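MIP07328p (Drosophila melanogaster, PDB 6FKK) probably acts as a repulsive axon guidance cue that binds semaphorin receptors through its extracellular part, of which this chain holds the sema and PSI domains. Local coordinates at residues Leu284-Phe289 / Asp404-Gly409; His392-Val395 / Ala401-Asp404; Val415-Asn420 / Leu475-His480; Ile421-Pro426 / Val430-Thr435; Glu503-Ala508 / Lys517-Ser522. All coordinates share one frame; numbering follows the deposited sequence.

Interaction 1 (Leu284-Phe289 / Asp404-Gly409); sequences LIYAVF and DVIYSG
Y286 reaches across from strand 282-290 and donates its phenolic hydroxyl to the carboxylate of D404 on strand 402-410, OH to OD2 2.6 Å. The two strands belong to different sheets of the sema domain, a β-propeller, and their meeting illustrates how neighbouring blades pack face to face: the axes of the segments approach to 9.4 Å and run in nearly the same direction, 28° from parallel, so side chains alone fill the space between them. OD2 lies beyond the edge of the tyrosine ring, close to its plane, and accepts through its anti lone pair, the one turned away from OD1. Ring and carboxylate planes are 68° apart. Beside this polar end I406 supplies the apolar half of the contact. Its CD1 comes obliquely to the ring, 3.5 Å from CE2 of Y286, and the two side chains cross at about a right angle. With CG anti to the carbonyl carbon, a chi1 of -65° sends the tyrosine ring past CD1 of I406 toward D404. Further along the strands V288 faces S408 in a looser touch, CG2 to OG 4.2 Å.

In the second shell, S279 OG also bonds to D404 OD2, so two hydroxyls hold that oxygen in place. L376, in a loop, packs against both Y286 and I406. S408 OG is turned to a polar partner within its own sheet, bonding to the backbone oxygen of A388.

Interaction 2 (His392-Val395 / Ala401-Asp404); sequences HPQV and AYYD
D404 OD1 is gripped twice by Q394, once through the backbone and once through the side chain. The backbone N approaches nearly end-on to the C-O bond of OD1, at 2.8 Å, whereas the amide NE2 comes from above the carboxylate plane, at 3.0 Å, with the amide turned almost perpendicular to the carboxylate. A bend at chi2 (-59°) folds the side chain back so that NE2 joins the backbone N at OD1. The same fold sets OE1 against CB of Y402, 3.3 Å away. Shortening Q394 to an alanine would probably leave OD1 with the backbone N-H as its one donor from this residue and CB of Y402 without OE1 beside it.

The other oxygen, OD2, faces the neighbouring sheet, where S279 bonds to it, so D404 ties this hairpin to that sheet. Next to D404, V395 and Y403 form a hydrogen-bonded antiparallel pair, V395 N to Y403 O 2.8 Å and Y403 N to V395 O 2.9 Å. V395 also places CG2 over the centre of the H392 ring, whose ND1 bonds to H476. Q394 itself has left-handed backbone angles (58°/52°), and P393 and Q394 together stand opposite the single residue D404, as in a β-bulge within the β-hairpin that begins this propeller blade.

Interaction 3 (Val415-Asn420 / Leu475-His480); sequences VTKFIN and LHHCSH
K417 lays its CE methylene against the carbonyl oxygen of L475, 3.2 Å away, and carries its amino group past it to the imidazole of H477. Here NZ donates to NE2 at 3.0 Å. The amino group sits near the edge of the ring, though 26° out of its plane, so the bond is somewhat tilted from the direction in which the ring nitrogen would accept most directly. The lysine runs extended from CG to CE and then bends at chi4 (59°), and this last turn swings NZ to the histidine while CE stays beside L475 O. CE itself comes within 3.6 Å of NE2 of H477.

The contact spans two modules. K417 lies on strand 414-423 of a sema propeller blade, whereas residues 475-480 follow strand 469-474 and lead into the cysteine-rich PSI domain, where C478 is disulfide-bonded to C495. L475 O also accepts from the hydroxyl of Y407, whose side chain touches K417, and M441 packs on H477.

All three touching residues are buried, and the chemistry follows from the direction of the bond. Accepting from an ammonium group, NE2 would carry no proton, which is consistent with a neutral H477 protonated on ND1; the nearby lysine charge would probably discourage a second proton on the ring, although D14, which also touches H477, may act the other way.

Interaction 4 (Ile421-Pro426 / Val430-Thr435); sequences ILSTHP and VDRLKT
Backbone hydrogen bonds set the register between I421 and K434, which pair in both directions, I421 N to K434 O 3.2 Å and K434 N to I421 O 3.1 Å. Two residues on, S423 N donates to R432 O at 2.9 Å. A weaker CA-H...O contact joins D431 CA to S423 O, 3.6 Å apart, where the strands give way to the turn.

A side-chain bond reinforces the pairing of S423 with R432. S423 OG gives a second hydrogen to R432 O, also at 2.9 Å, arriving in the carbonyl plane on a lone pair while the backbone donor is tilted 21° from that plane. The serine torsion (chi1 58°) holds OG between the backbone N and the carbonyl carbon, back over its own chain and near CB of R432. One carbonyl oxygen is thus held by two donors of a single residue.

The pairing is that of a β-hairpin, strands 414-423 and 432-442 being the last two of a four-stranded antiparallel propeller blade, here at its outlying, solvent-exposed end.

Apolar contacts are made on both faces. L422 and L433, a non-hydrogen-bonded pair, cross at about a right angle with CD1 of L422 3.8 Å from CB of L433, and both reach H372. On the face of S423 and R432, I421 and K434 lie side by side pointing the same way, CG2 of I421 4.0 Å from CE of K434; beyond it, K434 NZ bonds to N524 OD1.

Interaction 5 (Glu503-Ala508 / Lys517-Ser522); sequences ECKNLA and KTYLQS
K505 and Y519 face each other from the two outer strands of a three-stranded antiparallel sheet, their CA atoms 9.1 Å apart because strand 495-498 runs between them. This small sheet belongs to the PSI domain, a compact cysteine-rich module in which C504 of the same strand as K505 is disulfide-bonded to C487. Contact across the middle strand is left to long side chains. K505, extended beyond CG, crosses Y519 at about a right angle and rests CD 3.4 Å from the phenolic OH. Its NZ makes a weak hydrogen bond to that hydroxyl, 3.5 Å long; the amino group also forms a salt bridge with D498. The hydroxyl in turn bonds to H512 ND1, and the two rings meet nearly perpendicular.

L507 covers another part of the tyrosine. Its CD2 methyl lies in the ring plane at the edge, 4.0 Å from both CD2 and CE2 of Y519, and the side chains slide past each other in opposite directions. Losing the phenol of Y519 to an alanine here would probably leave H512 ND1 without its hydroxyl mate and open a gap beside CD2 of L507 and CD of K505.

At the end of the strand N506 starts an Asx turn: its OD1 accepts from the backbone N of A508 at 2.7 Å, the donor lying in the plane of the amide carbonyl.

How the interactions relate
Interactions 1 to 4 all involve one four-stranded antiparallel propeller blade, residues 386 to 442. Interaction 2 closes its first hairpin and interaction 4 its last; interaction 1 joins it to the neighbouring sheet, and interaction 3 to the segment entering the PSI domain, where interaction 5 lies. Along the chain, interactions 1 and 2 end on the same strand, share D404 and have centres 13 Å apart; interaction 4 falls between the two segments of interaction 3, and interaction 5 follows. Interactions 1 and 2 each touch interaction 3, as does interaction 5 at C478, its centre 14 Å away. Through this blade the propeller meets the PSI domain, consistent with a fixed relative placement of the two.

Interaction 1 (Leu284-Phe289 / Asp404-Gly409)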
# COMPACT_ATOMS: atom_id res chain seq x y z
N LEU A 284 9.50 6.21 5.81
CA LEU A 284 9.04 6.41 4.44
C LEU A 284 7.85 5.51 4.13
O LEU A 284 7.70 4.43 4.71
CB LEU A 284 10.16 6.12 3.43
CG LEU A 284 10.97 7.30 2.91
CD1 LEU A 284 11.45 8.21 4.04
CD2 LEU A 284 12.15 6.80 2.08
N ILE A 285 7.01 5.98 3.22
CA ILE A 285 5.91 5.21 2.66
C ILE A 285 6.02 5.30 1.14
O ILE A 285 5.92 6.39 0.57
CB ILE A 285 4.53 5.70 3.13
CG1 ILE A 285 4.34 5.42 4.62
CG2 ILE A 285 3.43 5.05 2.32
CD1 ILE A 285 2.96 5.79 5.13
N TYR A 286 6.24 4.16 0.49
CA TYR A 286 6.31 4.10 -0.96
C TYR A 286 4.94 3.79 -1.54
O TYR A 286 4.23 2.91 -1.04
CB TYR A 286 7.33 3.04 -1.41
CG TYR A 286 8.75 3.34 -1.01
CD1 TYR A 286 9.22 3.04 0.27
CD2 TYR A 286 9.64 3.91 -1.91
CE1 TYR A 286 10.52 3.31 0.63
CE2 TYR A 286 10.95 4.18 -1.55
CZ TYR A 286 11.38 3.88 -0.28
OH TYR A 286 12.68 4.15 0.08
N ALA A 287 4.57 4.51 -2.60
CA ALA A 287 3.26 4.36 -3.20
C ALA A 287 3.39 4.32 -4.72
O ALA A 287 4.34 4.84 -5.30
CB ALA A 287 2.32 5.50 -2.79
N VAL A 288 2.39 3.70 -5.35
CA VAL A 288 2.32 3.57 -6.80
C VAL A 288 1.16 4.42 -7.30
O VAL A 288 0.04 4.32 -6.79
CB VAL A 288 2.15 2.10 -7.22
CG1 VAL A 288 1.80 2.01 -8.69
CG2 VAL A 288 3.41 1.32 -6.92
N PHE A 289 1.44 5.25 -8.30
CA PHE A 289 0.44 6.15 -8.88
C PHE A 289 0.33 5.91 -10.38
O PHE A 289 1.33 5.62 -11.05
CB PHE A 289 0.80 7.62 -8.63
CG PHE A 289 0.81 8.01 -7.18
CD1 PHE A 289 1.89 7.71 -6.37
CD2 PHE A 289 -0.25 8.72 -6.64
CE1 PHE A 289 1.91 8.08 -5.05
CE2 PHE A 289 -0.24 9.09 -5.31
CZ PHE A 289 0.84 8.77 -4.51
N ASP A 404 17.61 1.38 -0.55
CA ASP A 404 16.35 0.65 -0.54
C ASP A 404 16.12 0.03 -1.91
O ASP A 404 16.02 0.74 -2.91
CB ASP A 404 15.20 1.59 -0.18
CG ASP A 404 15.24 2.05 1.26
OD1 ASP A 404 16.07 1.51 2.03
OD2 ASP A 404 14.45 2.94 1.63
N VAL A 405 16.04 -1.30 -1.95
CA VAL A 405 15.70 -1.99 -3.19
C VAL A 405 14.18 -2.03 -3.30
O VAL A 405 13.50 -2.62 -2.46
CB VAL A 405 16.29 -3.41 -3.22
CG1 VAL A 405 15.98 -4.08 -4.55
CG2 VAL A 405 17.78 -3.35 -2.98
N ILE A 406 13.65 -1.38 -4.34
CA ILE A 406 12.21 -1.19 -4.49
C ILE A 406 11.69 -2.17 -5.54
O ILE A 406 12.24 -2.27 -6.64
CB ILE A 406 11.89 0.26 -4.89
CG1 ILE A 406 12.41 1.22 -3.81
CG2 ILE A 406 10.39 0.43 -5.09
CD1 ILE A 406 12.54 2.65 -4.28
N TYR A 407 10.63 -2.89 -5.19
CA TYR A 407 9.99 -3.85 -6.08
C TYR A 407 8.62 -3.34 -6.48
O TYR A 407 7.86 -2.84 -5.64
CB TYR A 407 9.87 -5.22 -5.40
CG TYR A 407 11.19 -5.85 -5.02
CD1 TYR A 407 11.89 -5.43 -3.91
CD2 TYR A 407 11.72 -6.89 -5.78
CE1 TYR A 407 13.10 -6.01 -3.56
CE2 TYR A 407 12.93 -7.47 -5.44
CZ TYR A 407 13.61 -7.03 -4.33
OH TYR A 407 14.81 -7.61 -3.99
N SER A 408 8.30 -3.46 -7.76
CA SER A 408 7.03 -2.99 -8.28
C SER A 408 6.49 -3.98 -9.30
O SER A 408 7.24 -4.48 -10.14
CB SER A 408 7.16 -1.59 -8.91
OG SER A 408 5.90 -1.08 -9.28
N GLY A 409 5.19 -4.25 -9.22
CA GLY A 409 4.55 -5.16 -10.16
C GLY A 409 3.62 -4.45 -11.12
O GLY A 409 3.23 -3.30 -10.88

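Interaction 2 (His392-Val395 / Ala401-Asp404)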
# COMPACT_ATOMS: atom_id res chain seq x y z
N HIS A 392 12.71 -3.75 0.03
CA HIS A 392 13.74 -4.34 0.89
C HIS A 392 14.62 -3.20 1.38
O HIS A 392 15.49 -2.73 0.63
CB HIS A 392 14.57 -5.38 0.12
CG HIS A 392 15.58 -6.09 0.97
ND1 HIS A 392 16.45 -7.03 0.46
CD2 HIS A 392 15.87 -5.99 2.29
CE1 HIS A 392 17.22 -7.49 1.43
NE2 HIS A 392 16.90 -6.87 2.55
N PRO A 393 14.44 -2.72 2.60
CA PRO A 393 15.09 -1.48 3.02
C PRO A 393 16.53 -1.68 3.48
O PRO A 393 16.89 -2.70 4.06
CB PRO A 393 14.22 -0.99 4.17
CG PRO A 393 13.68 -2.25 4.77
CD PRO A 393 13.49 -3.21 3.62
N GLN A 394 17.34 -0.66 3.19
CA GLN A 394 18.69 -0.52 3.75
C GLN A 394 19.57 -1.72 3.42
O GLN A 394 20.19 -2.32 4.30
CB GLN A 394 18.62 -0.27 5.26
CG GLN A 394 17.93 1.04 5.64
CD GLN A 394 18.62 2.26 5.05
OE1 GLN A 394 19.63 2.72 5.56
NE2 GLN A 394 18.06 2.78 3.96
N VAL A 395 19.64 -2.06 2.14
CA VAL A 395 20.58 -3.07 1.67
C VAL A 395 21.96 -2.44 1.59
O VAL A 395 22.15 -1.43 0.91
CB VAL A 395 20.14 -3.64 0.31
CG1 VAL A 395 21.17 -4.64 -0.19
CG2 VAL A 395 18.77 -4.28 0.43
N ALA A 401 27.45 1.99 1.42
CA ALA A 401 26.24 2.79 1.48
C ALA A 401 25.01 1.88 1.50
O ALA A 401 25.04 0.73 1.06
CB ALA A 401 26.16 3.75 0.29
N TYR A 402 23.91 2.43 2.01
CA TYR A 402 22.67 1.68 2.17
C TYR A 402 21.63 2.18 1.18
O TYR A 402 21.39 3.39 1.08
CB TYR A 402 22.14 1.80 3.60
CG TYR A 402 23.08 1.19 4.62
CD1 TYR A 402 24.14 1.92 5.15
CD2 TYR A 402 22.92 -0.12 5.05
CE1 TYR A 402 25.00 1.37 6.07
CE2 TYR A 402 23.77 -0.68 5.97
CZ TYR A 402 24.81 0.07 6.48
OH TYR A 402 25.67 -0.49 7.40
N TYR A 403 21.03 1.25 0.44
CA TYR A 403 20.03 1.58 -0.57
C TYR A 403 18.77 0.76 -0.33
O TYR A 403 18.84 -0.42 0.05
CB TYR A 403 20.55 1.30 -1.99
CG TYR A 403 21.82 2.02 -2.34
CD1 TYR A 403 21.79 3.29 -2.91
CD2 TYR A 403 23.06 1.44 -2.11
CE1 TYR A 403 22.96 3.95 -3.23
CE2 TYR A 403 24.23 2.10 -2.43
CZ TYR A 403 24.18 3.35 -2.99
OH TYR A 403 25.35 4.00 -3.31
N ASP A 404 17.61 1.38 -0.55
CA ASP A 404 16.35 0.65 -0.54
C ASP A 404 16.12 0.03 -1.91
O ASP A 404 16.02 0.74 -2.91
CB ASP A 404 15.20 1.59 -0.18
CG ASP A 404 15.24 2.05 1.26
OD1 ASP A 404 16.07 1.51 2.03
OD2 ASP A 404 14.45 2.94 1.63

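Interaction 3 (Val415-Asn420 / Leu475-His480)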
# COMPACT_ATOMS: atom_id res chain seq x y z
N VAL A 415 7.81 -7.76 -12.96
CA VAL A 415 8.33 -7.23 -11.70
C VAL A 415 9.59 -6.43 -12.01
O VAL A 415 10.46 -6.90 -12.75
CB VAL A 415 8.64 -8.35 -10.69
CG1 VAL A 415 9.35 -7.79 -9.47
CG2 VAL A 415 7.35 -9.07 -10.29
N THR A 416 9.68 -5.23 -11.45
CA THR A 416 10.80 -4.33 -11.68
C THR A 416 11.52 -4.06 -10.37
O THR A 416 10.91 -3.56 -9.41
CB THR A 416 10.33 -3.01 -12.31
OG1 THR A 416 9.77 -3.27 -13.60
CG2 THR A 416 11.48 -2.04 -12.44
N LYS A 417 12.81 -4.39 -10.32
CA LYS A 417 13.69 -3.99 -9.23
C LYS A 417 14.42 -2.72 -9.63
O LYS A 417 14.84 -2.56 -10.78
CB LYS A 417 14.72 -5.08 -8.92
CG LYS A 417 14.17 -6.45 -8.60
CD LYS A 417 15.33 -7.45 -8.50
CE LYS A 417 14.88 -8.80 -7.97
NZ LYS A 417 13.85 -9.44 -8.83
N PHE A 418 14.57 -1.80 -8.67
CA PHE A 418 15.37 -0.61 -8.92
C PHE A 418 15.77 0.03 -7.60
O PHE A 418 15.13 -0.16 -6.57
CB PHE A 418 14.61 0.41 -9.80
CG PHE A 418 13.50 1.13 -9.09
CD1 PHE A 418 12.22 0.60 -9.08
CD2 PHE A 418 13.72 2.34 -8.46
CE1 PHE A 418 11.19 1.27 -8.44
CE2 PHE A 418 12.70 3.01 -7.82
CZ PHE A 418 11.43 2.47 -7.80
N ILE A 419 16.87 0.79 -7.66
CA ILE A 419 17.32 1.62 -6.55
C ILE A 419 17.52 3.04 -7.08
O ILE A 419 17.52 3.28 -8.28
CB ILE A 419 18.63 1.09 -5.91
CG1 ILE A 419 19.78 1.17 -6.91
CG2 ILE A 419 18.44 -0.33 -5.40
CD1 ILE A 419 21.13 0.83 -6.32
N ASN A 420 17.68 3.97 -6.15
CA ASN A 420 17.87 5.38 -6.47
C ASN A 420 19.23 5.84 -5.99
O ASN A 420 19.69 5.46 -4.91
CB ASN A 420 16.78 6.25 -5.85
CG ASN A 420 15.41 6.01 -6.47
OD1 ASN A 420 14.48 5.58 -5.79
ND2 ASN A 420 15.30 6.29 -7.76
N LEU A 475 14.29 -13.23 -4.42
CA LEU A 475 14.35 -11.80 -4.09
C LEU A 475 15.57 -11.14 -4.71
O LEU A 475 15.52 -9.96 -5.08
CB LEU A 475 14.35 -11.62 -2.57
CG LEU A 475 14.24 -10.19 -2.03
CD1 LEU A 475 12.83 -9.65 -2.22
CD2 LEU A 475 14.66 -10.14 -0.58
N HIS A 476 16.68 -11.87 -4.82
CA HIS A 476 17.90 -11.37 -5.44
C HIS A 476 18.54 -12.49 -6.23
O HIS A 476 18.70 -13.60 -5.72
CB HIS A 476 18.87 -10.82 -4.39
CG HIS A 476 18.34 -9.65 -3.63
ND1 HIS A 476 18.35 -8.36 -4.13
CD2 HIS A 476 17.79 -9.56 -2.39
CE1 HIS A 476 17.83 -7.54 -3.25
NE2 HIS A 476 17.49 -8.24 -2.18
N HIS A 477 18.90 -12.20 -7.48
CA HIS A 477 19.38 -13.22 -8.41
C HIS A 477 20.90 -13.39 -8.37
O HIS A 477 21.50 -13.70 -9.41
CB HIS A 477 18.93 -12.89 -9.83
CG HIS A 477 17.48 -12.54 -9.94
ND1 HIS A 477 16.49 -13.50 -10.07
CD2 HIS A 477 16.84 -11.34 -9.95
CE1 HIS A 477 15.31 -12.90 -10.15
NE2 HIS A 477 15.50 -11.60 -10.08
N CYS A 478 21.54 -13.19 -7.22
CA CYS A 478 22.99 -13.35 -7.15
C CYS A 478 23.39 -14.79 -7.45
O CYS A 478 24.28 -15.04 -8.28
CB CYS A 478 23.52 -12.93 -5.78
SG CYS A 478 22.95 -11.34 -5.12
N SER A 479 22.74 -15.75 -6.79
CA SER A 479 23.11 -17.15 -6.96
C SER A 479 22.62 -17.73 -8.28
O SER A 479 22.95 -18.89 -8.58
CB SER A 479 22.55 -17.98 -5.80
OG SER A 479 21.14 -17.88 -5.74
N HIS A 480 21.87 -16.98 -9.08
CA HIS A 480 21.36 -17.47 -10.35
C HIS A 480 22.15 -16.96 -11.55
O HIS A 480 21.88 -17.41 -12.67
CB HIS A 480 19.88 -17.08 -10.51
CG HIS A 480 18.96 -17.81 -9.57
ND1 HIS A 480 18.99 -17.61 -8.20
CD2 HIS A 480 18.00 -18.73 -9.80
CE1 HIS A 480 18.08 -18.38 -7.63
NE2 HIS A 480 17.46 -19.07 -8.58

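Interaction 4 (Ile421-Pro426 / Val430-Thr435)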
# COMPACT_ATOMS: atom_id res chain seq x y z
N ILE A 421 19.89 6.66 -6.81
CA ILE A 421 21.17 7.27 -6.47
C ILE A 421 21.06 8.76 -6.71
O ILE A 421 20.72 9.19 -7.82
CB ILE A 421 22.33 6.67 -7.28
CG1 ILE A 421 22.60 5.22 -6.86
CG2 ILE A 421 23.59 7.51 -7.12
CD1 ILE A 421 23.70 4.56 -7.64
N LEU A 422 21.33 9.55 -5.68
CA LEU A 422 21.24 11.01 -5.75
C LEU A 422 22.65 11.58 -5.82
O LEU A 422 23.47 11.33 -4.93
CB LEU A 422 20.48 11.56 -4.54
CG LEU A 422 20.19 13.06 -4.53
CD1 LEU A 422 19.30 13.44 -5.70
CD2 LEU A 422 19.55 13.48 -3.21
N SER A 423 22.92 12.35 -6.86
CA SER A 423 24.25 12.92 -7.10
C SER A 423 24.33 14.34 -6.57
O SER A 423 23.40 15.14 -6.76
CB SER A 423 24.59 12.89 -8.59
OG SER A 423 23.63 13.62 -9.34
N THR A 424 25.44 14.65 -5.91
CA THR A 424 25.69 15.97 -5.35
C THR A 424 26.79 16.65 -6.16
O THR A 424 27.92 16.16 -6.22
CB THR A 424 26.10 15.88 -3.87
OG1 THR A 424 24.96 15.52 -3.09
CG2 THR A 424 26.65 17.21 -3.39
N HIS A 425 26.45 17.79 -6.76
CA HIS A 425 27.35 18.53 -7.64
C HIS A 425 28.05 17.64 -8.67
O HIS A 425 29.28 17.60 -8.73
CB HIS A 425 28.38 19.30 -6.81
CG HIS A 425 27.79 20.38 -5.97
ND1 HIS A 425 27.43 21.61 -6.48
CD2 HIS A 425 27.51 20.43 -4.64
CE1 HIS A 425 26.95 22.36 -5.50
NE2 HIS A 425 26.99 21.67 -4.38
N PRO A 426 27.29 16.92 -9.52
CA PRO A 426 27.94 16.13 -10.57
C PRO A 426 28.37 16.99 -11.75
O PRO A 426 29.45 16.80 -12.31
CB PRO A 426 26.86 15.12 -10.97
CG PRO A 426 25.58 15.84 -10.72
CD PRO A 426 25.82 16.77 -9.56
N VAL A 430 22.54 21.90 -9.04
CA VAL A 430 21.27 21.19 -8.94
C VAL A 430 21.53 19.70 -8.77
O VAL A 430 22.33 19.10 -9.50
CB VAL A 430 20.40 21.46 -10.19
CG1 VAL A 430 19.15 20.60 -10.16
CG2 VAL A 430 20.05 22.93 -10.27
N ASP A 431 20.87 19.09 -7.79
CA ASP A 431 21.01 17.66 -7.57
C ASP A 431 20.26 16.88 -8.63
O ASP A 431 19.14 17.24 -9.01
CB ASP A 431 20.50 17.28 -6.18
CG ASP A 431 21.10 18.13 -5.08
OD1 ASP A 431 22.28 18.52 -5.20
OD2 ASP A 431 20.39 18.42 -4.10
N ARG A 432 20.87 15.81 -9.12
CA ARG A 432 20.25 14.92 -10.09
C ARG A 432 19.97 13.57 -9.45
O ARG A 432 20.88 12.94 -8.90
CB ARG A 432 21.13 14.74 -11.34
CG ARG A 432 20.51 13.83 -12.39
CD ARG A 432 21.40 13.67 -13.61
NE ARG A 432 20.80 12.75 -14.58
CZ ARG A 432 21.00 11.44 -14.58
NH1 ARG A 432 21.77 10.88 -13.67
NH2 ARG A 432 20.41 10.68 -15.51
N LEU A 433 18.71 13.14 -9.52
CA LEU A 433 18.29 11.83 -9.03
C LEU A 433 18.13 10.90 -10.22
O LEU A 433 17.36 11.19 -11.15
CB LEU A 433 16.97 11.95 -8.26
CG LEU A 433 16.21 10.65 -8.00
CD1 LEU A 433 16.94 9.78 -7.00
CD2 LEU A 433 14.80 10.95 -7.53
N LYS A 434 18.85 9.78 -10.21
CA LYS A 434 18.75 8.80 -11.27
C LYS A 434 18.19 7.49 -10.73
O LYS A 434 18.22 7.23 -9.52
CB LYS A 434 20.11 8.56 -11.95
CG LYS A 434 21.18 7.93 -11.08
CD LYS A 434 22.46 7.74 -11.89
CE LYS A 434 23.54 7.01 -11.11
NZ LYS A 434 24.76 6.79 -11.95
N THR A 435 17.68 6.67 -11.64
CA THR A 435 17.00 5.43 -11.31
C THR A 435 17.79 4.26 -11.89
O THR A 435 17.84 4.09 -13.11
CB THR A 435 15.56 5.43 -11.84
OG1 THR A 435 14.84 6.53 -11.27
CG2 THR A 435 14.86 4.13 -11.49

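Interaction 5 (Glu503-Ala508 / Lys517-Ser522)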
# COMPACT_ATOMS: atom_id res chain seq x y z
N GLU A 503 32.26 -16.51 -8.74
CA GLU A 503 30.92 -16.74 -8.22
C GLU A 503 30.33 -15.41 -7.77
O GLU A 503 30.95 -14.70 -6.97
CB GLU A 503 30.95 -17.74 -7.05
CG GLU A 503 29.60 -18.00 -6.40
CD GLU A 503 29.72 -18.87 -5.16
OE1 GLU A 503 30.85 -19.05 -4.65
OE2 GLU A 503 28.68 -19.37 -4.69
N CYS A 504 29.16 -15.06 -8.29
CA CYS A 504 28.45 -13.85 -7.89
C CYS A 504 27.81 -14.11 -6.53
O CYS A 504 26.90 -14.93 -6.41
CB CYS A 504 27.41 -13.47 -8.94
SG CYS A 504 26.61 -11.85 -8.74
N LYS A 505 28.28 -13.40 -5.50
CA LYS A 505 27.91 -13.70 -4.12
C LYS A 505 26.93 -12.68 -3.57
O LYS A 505 26.92 -11.51 -3.97
CB LYS A 505 29.15 -13.75 -3.22
CG LYS A 505 30.04 -14.96 -3.46
CD LYS A 505 31.22 -14.99 -2.50
CE LYS A 505 32.07 -16.23 -2.71
NZ LYS A 505 33.26 -16.25 -1.81
N ASN A 506 26.09 -13.14 -2.64
CA ASN A 506 25.14 -12.29 -1.94
C ASN A 506 25.79 -11.75 -0.68
O ASN A 506 26.27 -12.52 0.16
CB ASN A 506 23.88 -13.10 -1.60
CG ASN A 506 22.79 -12.26 -0.97
OD1 ASN A 506 23.01 -11.56 0.02
ND2 ASN A 506 21.59 -12.32 -1.55
N LEU A 507 25.82 -10.42 -0.54
CA LEU A 507 26.52 -9.81 0.58
C LEU A 507 25.76 -9.96 1.90
O LEU A 507 26.38 -9.83 2.96
CB LEU A 507 26.78 -8.33 0.30
CG LEU A 507 27.71 -8.01 -0.87
CD1 LEU A 507 27.99 -6.52 -0.94
CD2 LEU A 507 29.01 -8.78 -0.73
N ALA A 508 24.46 -10.22 1.86
CA ALA A 508 23.68 -10.32 3.09
C ALA A 508 23.64 -11.75 3.63
O ALA A 508 23.73 -11.94 4.85
CB ALA A 508 22.25 -9.82 2.86
N LYS A 517 37.69 -7.66 0.05
CA LYS A 517 38.65 -6.83 -0.67
C LYS A 517 38.80 -7.26 -2.12
O LYS A 517 39.13 -6.44 -2.98
CB LYS A 517 40.00 -6.85 0.04
CG LYS A 517 40.01 -6.11 1.37
CD LYS A 517 39.56 -4.67 1.19
CE LYS A 517 39.51 -3.92 2.52
NZ LYS A 517 40.86 -3.78 3.14
N THR A 518 38.58 -8.54 -2.41
CA THR A 518 38.69 -9.07 -3.76
C THR A 518 37.37 -9.00 -4.53
O THR A 518 37.24 -9.66 -5.57
CB THR A 518 39.20 -10.51 -3.73
OG1 THR A 518 38.34 -11.31 -2.91
CG2 THR A 518 40.62 -10.56 -3.18
N TYR A 519 36.40 -8.24 -4.04
CA TYR A 519 35.08 -8.17 -4.66
C TYR A 519 34.96 -6.95 -5.55
O TYR A 519 35.66 -5.94 -5.36
CB TYR A 519 33.97 -8.15 -3.60
CG TYR A 519 33.79 -9.43 -2.81
CD1 TYR A 519 34.75 -10.44 -2.84
CD2 TYR A 519 32.64 -9.64 -2.06
CE1 TYR A 519 34.58 -11.61 -2.12
CE2 TYR A 519 32.46 -10.81 -1.34
CZ TYR A 519 33.43 -11.79 -1.38
OH TYR A 519 33.25 -12.96 -0.67
N LEU A 520 34.07 -7.03 -6.54
CA LEU A 520 33.83 -5.95 -7.48
C LEU A 520 32.35 -5.63 -7.54
O LEU A 520 31.51 -6.54 -7.60
CB LEU A 520 34.35 -6.29 -8.88
CG LEU A 520 35.86 -6.36 -9.08
CD1 LEU A 520 36.19 -6.71 -10.52
CD2 LEU A 520 36.51 -5.03 -8.69
N GLN A 521 32.02 -4.34 -7.54
CA GLN A 521 30.65 -3.88 -7.69
C GLN A 521 30.67 -2.44 -8.15
O GLN A 521 31.50 -1.65 -7.70
CB GLN A 521 29.86 -4.01 -6.38
CG GLN A 521 28.39 -3.62 -6.50
CD GLN A 521 27.64 -3.76 -5.19
OE1 GLN A 521 27.78 -2.93 -4.29
NE2 GLN A 521 26.84 -4.82 -5.07
N SER A 522 29.76 -2.10 -9.06
CA SER A 522 29.68 -0.75 -9.62
C SER A 522 28.20 -0.38 -9.76
O SER A 522 27.53 -0.85 -10.68
CB SER A 522 30.41 -0.65 -10.95
OG SER A 522 30.41 0.68 -11.43